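PDB 6GNE: probable starch synthase 4, chloroplastic/amyloplastic from Arabidopsis thaliana, which belongs to the plant starch synthases, plastid enzymes of the glycosyltransferase GT-B fold, built from two Rossmann-like domains. Local coordinates for residues I412-K417 with N452-R457; N439-Q444 with E467-L472; L131-G136 with D158-K163. One frame throughout, in Å; residues are numbered along the deposited sequence.

How the interactions relate
Interactions 1 and 2 lie in the same Rossmann-like domain, with centres 9 Å apart. Their strands, 412-416 and 441-443, are neighbours in one parallel sheet, and Pro-413 O meets Phe-441 N at 3.0 Å. Their helices, 448-464 and 466-477, follow each other in the chain. Interaction 3 belongs to the other domain, on the opposite side of the chain's centre. It is centred 51 Å from interaction 1 and 52 Å from interaction 2, and its nearest atoms are about 37 Å from either. It includes Asp-158, part of a five-residue glycan pocket. ADP and a second glycan occupy other pockets, whose residues come from both halves of the chain.

Interaction 1. Residues I412-K417 with N452-R457; sequences IPIARK and NYALER
Ile-414 meets Ala-454 and Leu-455 through aliphatic groups alone; the flat groups take no part in it. On the helix, the Tyr-453 ring carries Arg-457 NE over one face, 3.3 Å above its plane and displaced toward the rim. The guanidinium group of Arg-457 also reaches Asp-427 and Asp-429 in salt bridges. The contact itself is strand-to-helix packing in the second Rossmann-like domain of the GT-B fold. Strand 412-416 is an inner strand of the six-stranded parallel sheet, and helix 448-464 packs against one side of that sheet. The backbones come closest at Ile-414 and Ala-454, whose CA atoms are 6.9 Å apart. Ile-414 uses both of its branches. CG1 is anti to the carbonyl carbon (chi1 -54°), which leaves CG2 anti to the backbone N and facing the methyl of Ala-454. The other branch is extended, with CD1 anti to CA (chi2 176°), and it reaches the next residue of the helix. There the Ile-414 and Leu-455 side chains cross obliquely. Leu-455 also touches Arg-333, Thr-334 and Leu-337, so it joins helix 324-336 and the loop after it to this core. On the sheet side, Ile-414 packs on Ile-391 of the adjoining strand. All three touching residues are buried. Ile-414 CG2 lies 3.9 Å from Ala-454 CB, and Ile-414 CD1 lies 3.6 Å from Leu-455 CD1.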
# COMPACT_ATOMS: atom_id res chain seq x y z
N ILE A 412 10.40 -15.40 -8.05
CA ILE A 412 9.35 -15.56 -9.07
C ILE A 412 7.98 -15.76 -8.47
O ILE A 412 7.80 -16.66 -7.67
CB ILE A 412 9.67 -16.74 -9.99
CG1 ILE A 412 11.05 -16.53 -10.65
CG2 ILE A 412 8.58 -16.91 -11.04
CD1 ILE A 412 11.23 -15.19 -11.38
N PRO A 413 7.00 -14.93 -8.84
CA PRO A 413 5.74 -14.92 -8.14
C PRO A 413 4.78 -16.02 -8.57
O PRO A 413 4.79 -16.44 -9.73
CB PRO A 413 5.13 -13.55 -8.47
CG PRO A 413 5.71 -13.20 -9.77
CD PRO A 413 7.09 -13.77 -9.75
N ILE A 414 3.97 -16.43 -7.62
CA ILE A 414 2.85 -17.30 -7.85
C ILE A 414 1.64 -16.55 -7.29
O ILE A 414 1.55 -16.34 -6.08
CB ILE A 414 3.00 -18.66 -7.12
CG1 ILE A 414 4.35 -19.33 -7.50
CG2 ILE A 414 1.77 -19.55 -7.36
CD1 ILE A 414 4.62 -20.61 -6.75
N ALA A 415 0.71 -16.20 -8.18
CA ALA A 415 -0.31 -15.23 -7.87
C ALA A 415 -1.67 -15.64 -8.40
O ALA A 415 -1.77 -16.23 -9.48
CB ALA A 415 0.08 -13.89 -8.48
N ARG A 416 -2.72 -15.27 -7.68
CA ARG A 416 -4.06 -15.42 -8.20
C ARG A 416 -4.40 -14.28 -9.16
O ARG A 416 -3.99 -13.16 -8.94
CB ARG A 416 -5.08 -15.54 -7.08
CG ARG A 416 -6.34 -16.30 -7.53
CD ARG A 416 -7.37 -16.46 -6.43
NE ARG A 416 -8.18 -15.26 -6.33
CZ ARG A 416 -9.26 -15.00 -7.05
NH1 ARG A 416 -9.90 -13.87 -6.83
NH2 ARG A 416 -9.70 -15.84 -7.96
N LYS A 417 -5.10 -14.59 -10.26
CA LYS A 417 -5.45 -13.60 -11.28
C LYS A 417 -6.60 -12.73 -10.80
O LYS A 417 -7.77 -13.05 -11.01
CB LYS A 417 -5.85 -14.26 -12.59
CG LYS A 417 -4.68 -14.63 -13.44
CD LYS A 417 -5.04 -15.69 -14.48
CE LYS A 417 -5.39 -15.11 -15.84
NZ LYS A 417 -5.54 -16.25 -16.80
N ASN A 452 -2.51 -25.55 -6.44
CA ASN A 452 -1.62 -26.73 -6.65
C ASN A 452 -1.02 -26.82 -8.04
O ASN A 452 0.17 -27.07 -8.19
CB ASN A 452 -2.32 -28.05 -6.32
CG ASN A 452 -2.50 -28.28 -4.81
OD1 ASN A 452 -2.04 -27.50 -3.97
ND2 ASN A 452 -3.19 -29.34 -4.46
N TYR A 453 -1.82 -26.58 -9.07
CA TYR A 453 -1.33 -26.64 -10.44
C TYR A 453 -0.27 -25.57 -10.72
O TYR A 453 0.74 -25.87 -11.35
CB TYR A 453 -2.48 -26.57 -11.45
CG TYR A 453 -2.08 -26.87 -12.88
CD1 TYR A 453 -1.38 -28.06 -13.20
CD2 TYR A 453 -2.36 -25.95 -13.94
CE1 TYR A 453 -1.00 -28.34 -14.50
CE2 TYR A 453 -1.97 -26.22 -15.24
CZ TYR A 453 -1.30 -27.42 -15.52
OH TYR A 453 -0.92 -27.72 -16.81
N ALA A 454 -0.47 -24.35 -10.24
CA ALA A 454 0.56 -23.32 -10.36
C ALA A 454 1.84 -23.68 -9.58
O ALA A 454 2.94 -23.51 -10.08
CB ALA A 454 0.05 -21.96 -9.92
N LEU A 455 1.68 -24.18 -8.36
CA LEU A 455 2.82 -24.54 -7.54
C LEU A 455 3.60 -25.72 -8.15
O LEU A 455 4.83 -25.68 -8.22
CB LEU A 455 2.38 -24.84 -6.12
CG LEU A 455 3.50 -24.96 -5.09
CD1 LEU A 455 4.06 -23.59 -4.74
CD2 LEU A 455 3.02 -25.61 -3.80
N GLU A 456 2.88 -26.76 -8.58
CA GLU A 456 3.46 -27.92 -9.27
C GLU A 456 4.33 -27.47 -10.45
O GLU A 456 5.48 -27.87 -10.55
CB GLU A 456 2.34 -28.87 -9.74
CG GLU A 456 2.76 -30.10 -10.54
CD GLU A 456 1.57 -30.87 -11.19
OE1 GLU A 456 0.53 -30.26 -11.55
OE2 GLU A 456 1.65 -32.11 -11.37
N ARG A 457 3.78 -26.60 -11.31
CA ARG A 457 4.53 -26.14 -12.49
C ARG A 457 5.73 -25.32 -12.10
O ARG A 457 6.77 -25.46 -12.69
CB ARG A 457 3.64 -25.38 -13.48
CG ARG A 457 2.60 -26.28 -14.14
CD ARG A 457 1.71 -25.56 -15.13
NE ARG A 457 0.82 -24.57 -14.50
CZ ARG A 457 0.98 -23.24 -14.54
NH1 ARG A 457 0.13 -22.47 -13.91
NH2 ARG A 457 1.97 -22.66 -15.24

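Interaction 2. Residues N439-Q444 with E467-L472; sequences NGFTFQ and EKWMRL
Phe-441 and Trp-469 meet rim to rim. Phe-441 CE1 is 4.2 Å from Trp-469 CZ3, and each atom lies near the plane of the other ring. The two planes are tilted by only about 15°, so the rings lie side by side, neither stacked nor T-shaped. The second touch is at Leu-472, where CD1 comes 4.4 Å from Asn-439 CA. Here the leucine packs on backbone, because the Asn-439 side chain sets off away from the helix. Trp-469 and Leu-472 are three residues apart and so project from a similar side of helix 466-477. Both hold CG anti to the backbone N (chi1 -179°), which carries the indole and the leucine methyls out toward segment 439-444.

The next shell fixes these groups. The side-chain amide of Asn-439 gives ND2 to Ser-424 O and takes Phe-426 N at OD1, which pins the start of the segment. The Trp-469 ring meets Tyr-462 edge-to-face and also packs on His-461 and Ile-412. Phe-441 rests on Ile-412, Arg-457 and Ala-458. Farther out on the exposed side of the helix, Arg-471 NE bonds to Glu-467 OE2 at 3.3 Å. This salt bridge spans one helical turn and is nearly straight (166°). It lies close to the guanidinium plane and uses the anti lone pair of the oxygen.

The contact thus joins helix 466-477 to the outermost strand of the parallel sheet, 441-443. Helix 448-464 touches both rings, and strand 412-416 is the next strand inward.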
# COMPACT_ATOMS: atom_id res chain seq x y z
N ASN A 439 6.33 -13.60 -16.65
CA ASN A 439 7.25 -13.43 -15.52
C ASN A 439 7.01 -14.30 -14.32
O ASN A 439 7.69 -14.12 -13.32
CB ASN A 439 7.22 -11.96 -15.07
CG ASN A 439 5.83 -11.50 -14.64
OD1 ASN A 439 4.91 -12.33 -14.46
ND2 ASN A 439 5.68 -10.20 -14.43
N GLY A 440 6.08 -15.25 -14.38
CA GLY A 440 5.73 -16.02 -13.18
C GLY A 440 4.69 -17.08 -13.43
O GLY A 440 4.61 -17.66 -14.52
N PHE A 441 3.89 -17.34 -12.41
CA PHE A 441 2.86 -18.38 -12.46
C PHE A 441 1.59 -17.87 -11.85
O PHE A 441 1.63 -17.22 -10.82
CB PHE A 441 3.32 -19.60 -11.66
CG PHE A 441 4.58 -20.21 -12.19
CD1 PHE A 441 5.80 -19.77 -11.74
CD2 PHE A 441 4.52 -21.20 -13.14
CE1 PHE A 441 6.97 -20.31 -12.23
CE2 PHE A 441 5.69 -21.77 -13.63
CZ PHE A 441 6.93 -21.29 -13.19
N THR A 442 0.46 -18.14 -12.52
CA THR A 442 -0.85 -17.70 -12.03
C THR A 442 -1.87 -18.81 -11.96
O THR A 442 -1.68 -19.86 -12.52
CB THR A 442 -1.41 -16.52 -12.89
OG1 THR A 442 -1.77 -16.94 -14.22
CG2 THR A 442 -0.43 -15.35 -12.97
N PHE A 443 -2.95 -18.56 -11.25
CA PHE A 443 -4.12 -19.45 -11.27
C PHE A 443 -5.40 -18.63 -11.10
O PHE A 443 -5.37 -17.53 -10.55
CB PHE A 443 -4.00 -20.54 -10.18
CG PHE A 443 -3.96 -20.02 -8.78
CD1 PHE A 443 -2.79 -19.52 -8.23
CD2 PHE A 443 -5.10 -20.06 -8.00
CE1 PHE A 443 -2.77 -19.07 -6.93
CE2 PHE A 443 -5.10 -19.58 -6.68
CZ PHE A 443 -3.93 -19.08 -6.15
N GLN A 444 -6.51 -19.19 -11.57
CA GLN A 444 -7.77 -18.49 -11.56
C GLN A 444 -8.54 -18.70 -10.24
O GLN A 444 -8.74 -17.77 -9.47
CB GLN A 444 -8.60 -18.90 -12.78
CG GLN A 444 -9.78 -17.97 -13.09
CD GLN A 444 -9.35 -16.50 -13.38
OE1 GLN A 444 -8.93 -16.17 -14.53
NE2 GLN A 444 -9.42 -15.61 -12.33
N GLU A 467 19.35 -23.67 -15.86
CA GLU A 467 19.76 -22.53 -16.69
C GLU A 467 18.57 -21.81 -17.35
O GLU A 467 18.61 -20.61 -17.54
CB GLU A 467 20.87 -22.94 -17.71
CG GLU A 467 21.03 -22.12 -19.01
CD GLU A 467 21.48 -20.67 -18.82
OE1 GLU A 467 22.29 -20.43 -17.92
OE2 GLU A 467 21.00 -19.78 -19.55
N LYS A 468 17.52 -22.55 -17.69
CA LYS A 468 16.28 -21.96 -18.21
C LYS A 468 15.62 -21.11 -17.11
O LYS A 468 15.09 -20.01 -17.36
CB LYS A 468 15.30 -23.05 -18.67
CG LYS A 468 14.77 -22.91 -20.09
CD LYS A 468 13.46 -23.71 -20.31
CE LYS A 468 12.61 -23.23 -21.50
NZ LYS A 468 11.16 -23.10 -21.12
N TRP A 469 15.65 -21.65 -15.90
CA TRP A 469 15.21 -20.95 -14.72
C TRP A 469 15.99 -19.68 -14.45
O TRP A 469 15.41 -18.65 -14.08
CB TRP A 469 15.29 -21.86 -13.50
CG TRP A 469 14.81 -21.18 -12.27
CD1 TRP A 469 15.57 -20.55 -11.32
CD2 TRP A 469 13.46 -21.03 -11.89
NE1 TRP A 469 14.76 -20.00 -10.37
CE2 TRP A 469 13.45 -20.28 -10.69
CE3 TRP A 469 12.25 -21.45 -12.43
CZ2 TRP A 469 12.27 -19.98 -10.00
CZ3 TRP A 469 11.07 -21.14 -11.77
CH2 TRP A 469 11.09 -20.41 -10.54
N MET A 470 17.30 -19.76 -14.61
CA MET A 470 18.19 -18.62 -14.36
C MET A 470 17.91 -17.46 -15.34
O MET A 470 18.02 -16.29 -14.98
CB MET A 470 19.66 -19.08 -14.44
CG MET A 470 20.63 -18.33 -13.56
SD MET A 470 22.27 -19.02 -13.78
CE MET A 470 23.30 -17.54 -13.53
N ARG A 471 17.51 -17.82 -16.57
CA ARG A 471 17.09 -16.82 -17.54
C ARG A 471 15.81 -16.13 -17.14
O ARG A 471 15.67 -14.93 -17.37
CB ARG A 471 16.90 -17.44 -18.93
CG ARG A 471 18.15 -17.54 -19.75
CD ARG A 471 17.79 -17.89 -21.17
NE ARG A 471 18.73 -18.85 -21.71
CZ ARG A 471 18.81 -19.20 -23.00
NH1 ARG A 471 17.97 -18.65 -23.91
NH2 ARG A 471 19.75 -20.08 -23.39
N LEU A 472 14.88 -16.89 -16.57
CA LEU A 472 13.63 -16.35 -16.09
C LEU A 472 13.88 -15.34 -14.96
O LEU A 472 13.26 -14.25 -14.96
CB LEU A 472 12.68 -17.48 -15.63
CG LEU A 472 11.31 -17.04 -15.11
CD1 LEU A 472 10.53 -16.22 -16.14
CD2 LEU A 472 10.51 -18.27 -14.73

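Interaction 3. Residues L131-G136 with D158-K163; sequences LLLQSG and DLYAPK
Leu-133 points its CG anti to the backbone N (chi1 176°), and Tyr-160 turns its CG anti to the carbonyl carbon (chi1 -72°); together these bring the leucine up to the CD2-CE2 side of the ring. The two side chains cross at about a right angle. Leu-133 CD2 lies 4.0 Å from Tyr-160 CE2, and Leu-133 CB lies 4.1 Å from Tyr-160 CD2. The CB methylene lies close to the ring plane, while the CD2 methyl stands above it and approaches obliquely. Lys-163 joins the cluster. Its CD is 4.0 Å from Leu-133 CD2, while its backbone O is 3.8 Å from Leu-133 CD1. Its amine end leads away from the leucine.

This is packing between the C-terminal end of helix 117-134 and segment 158-163, which begins within helix 152-160, in the first Rossmann-like domain of the GT-B fold. The first helix closes in a Schellman motif with Gly-136, at positive phi, as its C-prime residue. Gly-136 N bonds to Leu-133 O at 2.9 Å, and Lys-137 N to Leu-132 O. Asp-158 touches a bound glucose, but the Tyr-160 side chain is about 11 Å from the sugar.

Apolar carbons meet across the contact, while Tyr-160 OH bonds to Arg-126 NE and Glu-130 OE2. Both belong to helix 117-134, so the buried tyrosine is tied to it by hydroxyl as well as ring.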
# COMPACT_ATOMS: atom_id res chain seq x y z
N LEU A 131 -3.47 24.00 8.59
CA LEU A 131 -2.04 24.26 8.46
C LEU A 131 -1.72 24.92 7.13
O LEU A 131 -0.94 25.87 7.09
CB LEU A 131 -1.20 22.98 8.65
CG LEU A 131 0.25 22.93 8.15
CD1 LEU A 131 1.17 23.90 8.90
CD2 LEU A 131 0.77 21.50 8.26
N LEU A 132 -2.31 24.45 6.04
CA LEU A 132 -2.10 25.06 4.72
C LEU A 132 -2.55 26.54 4.65
O LEU A 132 -1.77 27.43 4.22
CB LEU A 132 -2.76 24.24 3.61
CG LEU A 132 -2.13 22.88 3.32
CD1 LEU A 132 -2.92 22.14 2.26
CD2 LEU A 132 -0.66 23.02 2.90
N LEU A 133 -3.79 26.78 5.09
CA LEU A 133 -4.37 28.12 5.12
C LEU A 133 -3.45 29.03 5.92
O LEU A 133 -2.95 30.02 5.39
CB LEU A 133 -5.77 28.07 5.75
CG LEU A 133 -6.51 29.41 5.97
CD1 LEU A 133 -6.89 30.10 4.65
CD2 LEU A 133 -7.75 29.21 6.84
N GLN A 134 -3.18 28.66 7.16
CA GLN A 134 -2.43 29.52 8.09
C GLN A 134 -0.97 29.81 7.72
O GLN A 134 -0.43 30.76 8.23
CB GLN A 134 -2.54 29.02 9.55
CG GLN A 134 -3.91 29.34 10.15
CD GLN A 134 -4.06 28.98 11.63
OE1 GLN A 134 -3.11 29.11 12.43
NE2 GLN A 134 -5.26 28.50 11.99
N SER A 135 -0.36 29.02 6.85
CA SER A 135 0.98 29.33 6.31
C SER A 135 0.94 30.04 4.97
O SER A 135 1.97 30.20 4.32
CB SER A 135 1.82 28.06 6.17
OG SER A 135 1.04 26.89 6.27
N GLY A 136 -0.25 30.44 4.53
CA GLY A 136 -0.40 31.03 3.20
C GLY A 136 0.06 30.17 2.03
O GLY A 136 0.45 30.69 1.02
N ASP A 158 -16.17 23.27 0.86
CA ASP A 158 -17.16 23.91 1.73
C ASP A 158 -16.57 24.97 2.65
O ASP A 158 -17.19 25.99 2.87
CB ASP A 158 -17.96 22.83 2.48
CG ASP A 158 -18.91 22.03 1.55
OD1 ASP A 158 -18.88 22.18 0.29
OD2 ASP A 158 -19.69 21.23 2.11
N LEU A 159 -15.34 24.79 3.13
CA LEU A 159 -14.76 25.71 4.13
C LEU A 159 -13.44 26.43 3.80
O LEU A 159 -13.08 27.38 4.53
CB LEU A 159 -14.62 24.97 5.45
CG LEU A 159 -15.91 24.35 6.02
CD1 LEU A 159 -15.62 23.45 7.23
CD2 LEU A 159 -16.95 25.41 6.36
N TYR A 160 -12.71 26.02 2.76
CA TYR A 160 -11.38 26.59 2.50
C TYR A 160 -11.17 27.33 1.17
O TYR A 160 -10.40 28.29 1.14
CB TYR A 160 -10.30 25.53 2.70
CG TYR A 160 -10.11 25.19 4.16
CD1 TYR A 160 -10.99 24.33 4.81
CD2 TYR A 160 -9.07 25.75 4.91
CE1 TYR A 160 -10.83 24.03 6.15
CE2 TYR A 160 -8.89 25.44 6.25
CZ TYR A 160 -9.79 24.57 6.86
OH TYR A 160 -9.64 24.26 8.18
N ALA A 161 -11.82 26.87 0.10
CA ALA A 161 -11.92 27.64 -1.16
C ALA A 161 -12.55 29.02 -0.98
O ALA A 161 -12.06 29.96 -1.59
CB ALA A 161 -12.62 26.86 -2.27
N PRO A 162 -13.63 29.15 -0.14
CA PRO A 162 -14.21 30.48 0.19
C PRO A 162 -13.55 31.25 1.38
O PRO A 162 -14.16 32.19 1.91
CB PRO A 162 -15.69 30.15 0.48
CG PRO A 162 -15.70 28.73 0.94
CD PRO A 162 -14.40 28.07 0.51
N LYS A 163 -12.39 30.82 1.84
CA LYS A 163 -11.62 31.49 2.91
C LYS A 163 -10.28 32.06 2.40
O LYS A 163 -9.48 32.55 3.20
CB LYS A 163 -11.35 30.50 4.06
CG LYS A 163 -12.27 30.65 5.27
CD LYS A 163 -11.69 29.87 6.46
CE LYS A 163 -12.37 30.23 7.78
NZ LYS A 163 -13.59 29.41 7.97